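Long-range contact in galactonate dehydratase (Zobellia galactanivorans, PDB 5OLC), which belongs to the mandelate racemase/muconate lactonizing branch of the enolase superfamily, enzymes built from a capping domain and a TIM-barrel-like domain: residues V302-V316 with M336-T350. Numbering follows the deposited sequence.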
loop_
_atom_site.group_PDB
_atom_site.type_symbol
_atom_site.label_atom_id
_atom_site.label_comp_id
_atom_site.label_asym_id
_atom_site.label_seq_id
_atom_site.Cartn_x
_atom_site.Cartn_y
_atom_site.Cartn_z
ATOM N N VAL A 302 2.506 -28.636 7.212
ATOM C CA VAL A 302 2.121 -30.042 7.240
ATOM C C VAL A 302 2.415 -30.425 5.809
ATOM O O VAL A 302 1.772 -29.858 4.931
ATOM C CB VAL A 302 0.633 -30.304 7.619
ATOM C CG1 VAL A 302 0.317 -31.806 7.572
ATOM C CG2 VAL A 302 0.279 -29.712 8.983
ATOM N N PRO A 303 3.426 -31.258 5.499
ATOM C CA PRO A 303 3.700 -31.544 4.087
ATOM C C PRO A 303 2.631 -32.394 3.400
ATOM O O PRO A 303 1.813 -33.046 4.063
ATOM C CB PRO A 303 5.075 -32.212 4.122
ATOM C CG PRO A 303 5.151 -32.845 5.440
ATOM C CD PRO A 303 4.346 -31.998 6.387
ATOM N N HIS A 304 2.612 -32.342 2.068
ATOM C CA HIS A 304 1.704 -33.152 1.272
ATOM C C HIS A 304 2.472 -34.439 0.940
ATOM O O HIS A 304 3.653 -34.359 0.573
ATOM C CB HIS A 304 1.285 -32.400 -0.004
ATOM C CG HIS A 304 0.353 -33.174 -0.895
ATOM N ND1 HIS A 304 0.787 -33.730 -2.098
ATOM C CD2 HIS A 304 -0.962 -33.455 -0.733
ATOM C CE1 HIS A 304 -0.272 -34.335 -2.615
ATOM N NE2 HIS A 304 -1.347 -34.202 -1.831
ATOM N N THR A 305 1.834 -35.621 1.146
ATOM C CA THR A 305 2.437 -36.934 0.852
ATOM C C THR A 305 1.433 -37.874 0.200
ATOM O O THR A 305 0.416 -38.209 0.812
ATOM C CB THR A 305 3.157 -37.594 2.055
ATOM O OG1 THR A 305 2.959 -36.855 3.267
ATOM C CG2 THR A 305 4.633 -37.797 1.796
ATOM N N TRP A 306 1.724 -38.298 -1.051
ATOM C CA TRP A 306 0.857 -39.187 -1.823
ATOM C C TRP A 306 1.658 -40.053 -2.811
ATOM O O TRP A 306 1.462 -39.970 -4.034
ATOM C CB TRP A 306 -0.258 -38.383 -2.528
ATOM C CG TRP A 306 -1.530 -39.145 -2.778
ATOM C CD1 TRP A 306 -2.422 -39.584 -1.840
ATOM C CD2 TRP A 306 -2.101 -39.470 -4.059
ATOM N NE1 TRP A 306 -3.495 -40.194 -2.453
ATOM C CE2 TRP A 306 -3.321 -40.143 -3.817
ATOM C CE3 TRP A 306 -1.681 -39.287 -5.392
ATOM C CZ2 TRP A 306 -4.134 -40.623 -4.859
ATOM C CZ3 TRP A 306 -2.485 -39.762 -6.422
ATOM C CH2 TRP A 306 -3.697 -40.418 -6.153
ATOM N N GLY A 307 2.524 -40.901 -2.256
ATOM C CA GLY A 307 3.355 -41.810 -3.037
ATOM C C GLY A 307 3.671 -43.113 -2.337
ATOM O O GLY A 307 2.807 -43.684 -1.659
ATOM N N THR A 308 4.916 -43.604 -2.515
ATOM C CA THR A 308 5.373 -44.847 -1.882
ATOM C C THR A 308 5.997 -44.501 -0.524
ATOM O O THR A 308 5.927 -43.346 -0.099
ATOM C CB THR A 308 6.342 -45.638 -2.786
ATOM O OG1 THR A 308 7.615 -45.009 -2.794
ATOM C CG2 THR A 308 5.838 -45.840 -4.194
ATOM N N TRP A 309 6.620 -45.475 0.152
ATOM C CA TRP A 309 7.255 -45.195 1.428
ATOM C C TRP A 309 8.532 -44.394 1.261
ATOM O O TRP A 309 8.998 -43.858 2.264
ATOM C CB TRP A 309 7.478 -46.453 2.268
ATOM C CG TRP A 309 6.208 -47.119 2.690
ATOM C CD1 TRP A 309 5.593 -48.163 2.065
ATOM C CD2 TRP A 309 5.393 -46.790 3.825
ATOM N NE1 TRP A 309 4.437 -48.505 2.738
ATOM C CE2 TRP A 309 4.285 -47.670 3.816
ATOM C CE3 TRP A 309 5.500 -45.852 4.862
ATOM C CZ2 TRP A 309 3.290 -47.638 4.801
ATOM C CZ3 TRP A 309 4.511 -45.824 5.840
ATOM C CH2 TRP A 309 3.424 -46.708 5.805
ATOM N N ILE A 310 9.084 -44.258 0.015
ATOM C CA ILE A 310 10.257 -43.391 -0.200
ATOM C C ILE A 310 9.825 -41.963 0.136
ATOM O O ILE A 310 10.514 -41.294 0.901
ATOM C CB ILE A 310 10.917 -43.480 -1.605
ATOM C CG1 ILE A 310 11.466 -44.890 -1.867
ATOM C CG2 ILE A 310 12.042 -42.461 -1.707
ATOM C CD1 ILE A 310 11.713 -45.219 -3.261
ATOM N N ALA A 311 8.636 -41.547 -0.389
ATOM C CA ALA A 311 7.947 -40.275 -0.171
ATOM C C ALA A 311 7.493 -40.126 1.277
ATOM O O ALA A 311 7.752 -39.072 1.878
ATOM C CB ALA A 311 6.737 -40.185 -1.063
ATOM N N ILE A 312 6.794 -41.155 1.844
ATOM C CA ILE A 312 6.323 -41.085 3.232
ATOM C C ILE A 312 7.507 -40.910 4.188
ATOM O O ILE A 312 7.452 -40.029 5.042
ATOM C CB ILE A 312 5.379 -42.238 3.625
ATOM C CG1 ILE A 312 4.177 -42.284 2.683
ATOM C CG2 ILE A 312 4.919 -42.123 5.093
ATOM C CD1 ILE A 312 3.672 -43.691 2.342
ATOM N N SER A 313 8.605 -41.676 3.981
ATOM C CA SER A 313 9.831 -41.597 4.788
ATOM C C SER A 313 10.396 -40.185 4.868
ATOM O O SER A 313 10.660 -39.721 5.972
ATOM C CB SER A 313 10.892 -42.559 4.271
ATOM O OG SER A 313 10.498 -43.887 4.551
ATOM N N ALA A 314 10.527 -39.488 3.709
ATOM C CA ALA A 314 11.016 -38.116 3.614
ATOM C C ALA A 314 10.171 -37.175 4.508
ATOM O O ALA A 314 10.741 -36.328 5.210
ATOM C CB ALA A 314 10.993 -37.660 2.164
ATOM N N ALA A 315 8.824 -37.377 4.533
ATOM C CA ALA A 315 7.913 -36.618 5.395
ATOM C C ALA A 315 8.102 -37.006 6.846
ATOM O O ALA A 315 8.142 -36.117 7.683
ATOM C CB ALA A 315 6.474 -36.815 4.976
ATOM N N VAL A 316 8.280 -38.304 7.152
ATOM C CA VAL A 316 8.522 -38.762 8.533
ATOM C C VAL A 316 9.715 -37.989 9.093
ATOM O O VAL A 316 9.616 -37.386 10.160
ATOM C CB VAL A 316 8.774 -40.294 8.678
ATOM C CG1 VAL A 316 8.848 -40.690 10.144
ATOM C CG2 VAL A 316 7.726 -41.125 7.952
ATOM N N MET A 336 1.053 -35.680 9.633
ATOM C CA MET A 336 1.546 -35.785 8.260
ATOM C C MET A 336 0.558 -36.589 7.419
ATOM O O MET A 336 -0.288 -37.291 7.984
ATOM C CB MET A 336 2.954 -36.385 8.208
ATOM C CG MET A 336 2.992 -37.873 8.457
ATOM S SD MET A 336 4.608 -38.557 8.128
ATOM C CE MET A 336 4.235 -40.213 8.260
ATOM N N GLU A 337 0.658 -36.490 6.081
ATOM C CA GLU A 337 -0.260 -37.202 5.197
ATOM C C GLU A 337 0.091 -38.680 5.041
ATOM O O GLU A 337 1.100 -39.026 4.419
ATOM C CB GLU A 337 -0.405 -36.503 3.827
ATOM C CG GLU A 337 -1.619 -36.969 3.036
ATOM C CD GLU A 337 -2.076 -36.102 1.879
ATOM O OE1 GLU A 337 -1.931 -34.859 1.956
ATOM O OE2 GLU A 337 -2.663 -36.667 0.927
ATOM N N LEU A 338 -0.781 -39.547 5.576
ATOM C CA LEU A 338 -0.615 -40.986 5.458
ATOM C C LEU A 338 -1.716 -41.569 4.565
ATOM O O LEU A 338 -2.830 -41.811 5.045
ATOM C CB LEU A 338 -0.589 -41.650 6.847
ATOM C CG LEU A 338 -0.052 -43.084 6.923
ATOM C CD1 LEU A 338 1.467 -43.139 6.733
ATOM C CD2 LEU A 338 -0.407 -43.706 8.235
ATOM N N ASP A 339 -1.404 -41.756 3.254
ATOM C CA ASP A 339 -2.321 -42.322 2.253
ATOM C C ASP A 339 -2.751 -43.729 2.659
ATOM O O ASP A 339 -1.904 -44.617 2.765
ATOM C CB ASP A 339 -1.679 -42.328 0.848
ATOM C CG ASP A 339 -2.563 -42.863 -0.273
ATOM O OD1 ASP A 339 -3.787 -42.609 -0.240
ATOM O OD2 ASP A 339 -2.023 -43.508 -1.201
ATOM N N ARG A 340 -4.050 -43.925 2.937
ATOM C CA ARG A 340 -4.547 -45.238 3.370
ATOM C C ARG A 340 -5.363 -45.984 2.283
ATOM O O ARG A 340 -5.958 -47.035 2.557
ATOM C CB ARG A 340 -5.328 -45.133 4.700
ATOM C CG ARG A 340 -4.531 -44.645 5.923
ATOM C CD ARG A 340 -3.115 -45.200 6.059
ATOM N NE ARG A 340 -3.072 -46.647 6.271
ATOM C CZ ARG A 340 -2.064 -47.429 5.896
ATOM N NH1 ARG A 340 -1.011 -46.916 5.272
ATOM N NH2 ARG A 340 -2.111 -48.733 6.125
ATOM N N THR A 341 -5.337 -45.460 1.043
ATOM C CA THR A 341 -6.030 -46.037 -0.113
ATOM C C THR A 341 -5.315 -47.317 -0.595
ATOM O O THR A 341 -4.294 -47.721 -0.019
ATOM C CB THR A 341 -6.164 -44.988 -1.247
ATOM O OG1 THR A 341 -4.868 -44.615 -1.716
ATOM C CG2 THR A 341 -6.963 -43.751 -0.829
ATOM N N GLU A 342 -5.860 -47.949 -1.654
ATOM C CA GLU A 342 -5.290 -49.157 -2.244
ATOM C C GLU A 342 -4.071 -48.783 -3.076
ATOM O O GLU A 342 -4.192 -48.032 -4.052
ATOM C CB GLU A 342 -6.339 -49.908 -3.080
ATOM C CG GLU A 342 -7.069 -50.988 -2.298
ATOM C CD GLU A 342 -8.289 -50.569 -1.496
ATOM O OE1 GLU A 342 -9.415 -50.961 -1.884
ATOM O OE2 GLU A 342 -8.115 -49.936 -0.428
ATOM N N ASN A 343 -2.892 -49.264 -2.652
ATOM C CA ASN A 343 -1.643 -48.972 -3.345
ATOM C C ASN A 343 -0.628 -50.094 -3.221
ATOM O O ASN A 343 0.081 -50.216 -2.218
ATOM C CB ASN A 343 -1.060 -47.630 -2.909
ATOM C CG ASN A 343 -0.101 -47.008 -3.892
ATOM O OD1 ASN A 343 0.540 -47.672 -4.716
ATOM N ND2 ASN A 343 0.085 -45.709 -3.749
ATOM N N ALA A 344 -0.560 -50.906 -4.273
ATOM C CA ALA A 344 0.354 -52.025 -4.371
ATOM C C ALA A 344 1.782 -51.539 -4.613
ATOM O O ALA A 344 2.709 -52.204 -4.175
ATOM C CB ALA A 344 -0.084 -52.960 -5.484
ATOM N N LEU A 345 1.977 -50.387 -5.277
ATOM C CA LEU A 345 3.332 -49.869 -5.536
ATOM C C LEU A 345 3.969 -49.341 -4.261
ATOM O O LEU A 345 5.178 -49.467 -4.060
ATOM C CB LEU A 345 3.309 -48.794 -6.607
ATOM C CG LEU A 345 2.446 -49.137 -7.790
ATOM C CD1 LEU A 345 1.439 -48.078 -8.019
ATOM C CD2 LEU A 345 3.267 -49.406 -9.018
ATOM N N ARG A 346 3.134 -48.780 -3.383
ATOM C CA ARG A 346 3.555 -48.266 -2.091
ATOM C C ARG A 346 3.812 -49.422 -1.120
ATOM O O ARG A 346 4.857 -49.438 -0.472
ATOM C CB ARG A 346 2.492 -47.291 -1.548
ATOM C CG ARG A 346 2.631 -46.875 -0.089
ATOM C CD ARG A 346 1.459 -47.368 0.732
ATOM N NE ARG A 346 0.231 -46.666 0.372
ATOM C CZ ARG A 346 -0.976 -46.975 0.826
ATOM N NH1 ARG A 346 -1.137 -47.980 1.680
ATOM N NH2 ARG A 346 -2.031 -46.274 0.444
ATOM N N ASP A 347 2.885 -50.390 -1.032
ATOM C CA ASP A 347 3.009 -51.482 -0.072
ATOM C C ASP A 347 3.860 -52.693 -0.537
ATOM O O ASP A 347 4.382 -53.413 0.321
ATOM C CB ASP A 347 1.624 -51.921 0.406
ATOM C CG ASP A 347 0.968 -50.872 1.291
ATOM O OD1 ASP A 347 1.637 -50.382 2.236
ATOM O OD2 ASP A 347 -0.206 -50.535 1.040
ATOM N N GLU A 348 4.059 -52.887 -1.853
ATOM C CA GLU A 348 4.851 -54.017 -2.349
ATOM C C GLU A 348 6.240 -53.623 -2.853
ATOM O O GLU A 348 7.208 -54.277 -2.483
ATOM C CB GLU A 348 4.095 -54.812 -3.431
ATOM C CG GLU A 348 2.824 -55.500 -2.957
ATOM C CD GLU A 348 1.978 -56.159 -4.034
ATOM O OE1 GLU A 348 2.559 -56.732 -4.986
ATOM O OE2 GLU A 348 0.733 -56.138 -3.902
ATOM N N VAL A 349 6.343 -52.601 -3.718
ATOM C CA VAL A 349 7.632 -52.197 -4.287
ATOM C C VAL A 349 8.558 -51.587 -3.225
ATOM O O VAL A 349 9.766 -51.846 -3.266
ATOM C CB VAL A 349 7.495 -51.299 -5.544
ATOM C CG1 VAL A 349 8.848 -51.069 -6.215
ATOM C CG2 VAL A 349 6.519 -51.901 -6.547
ATOM N N THR A 350 7.999 -50.812 -2.265
ATOM C CA THR A 350 8.809 -50.181 -1.215
ATOM C C THR A 350 8.634 -50.815 0.159
ATOM O O THR A 350 7.523 -51.071 0.630
ATOM C CB THR A 350 8.629 -48.668 -1.152
ATOM O OG1 THR A 350 7.245 -48.356 -1.089
ATOM C CG2 THR A 350 9.298 -47.962 -2.306
#
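Trp309 and Thr350 meet where helix 309-316 begins. Trp309 N donates to Thr350 OG1 at 3.2 Å in a nearly straight bond (166°). That hydroxyl in turn donates to Arg346 O at 2.7 Å, bridging the first turn of helix 309-316 and the Arg346 carbonyl. Arg346 CG makes an off-centre CH-pi contact with the five-membered ring of Trp309, 4.1 Å from its centroid. Asp347 OD1 takes a weak bond from Trp309 NE1 in the plane of the ring, at its edge. Arg346 bends at chi2 (-115°); its NH2 pairs with Asp339 OD2, which also meets Arg37, and its NH1 with Asp347 OD2.

Further along, Thr305 OG1 donates to Glu337 O at 3.1 Å, in the carbonyl plane on a lone pair. Glu337 lies beside His304, its carboxylate almost perpendicular to the imidazole. Lys172 makes a salt bridge to Glu337 OE1, and Asp277 a hydrogen bond to His304 ND1. Extended beyond CG, Met336 brings CE to Val316 CG2 (3.6 Å) and Ile312 CG2 (3.8 Å).

The segment axes of 309-316 and 344-349 cross at -84°. Strand 337-339 pairs in parallel with barrel strand 136-142. Strand 371-373 touches Trp309 and Thr350. Strand 36-46 of the capping domain packs on Thr308 and Ile310, placing this barrel-domain contact at the domain junction.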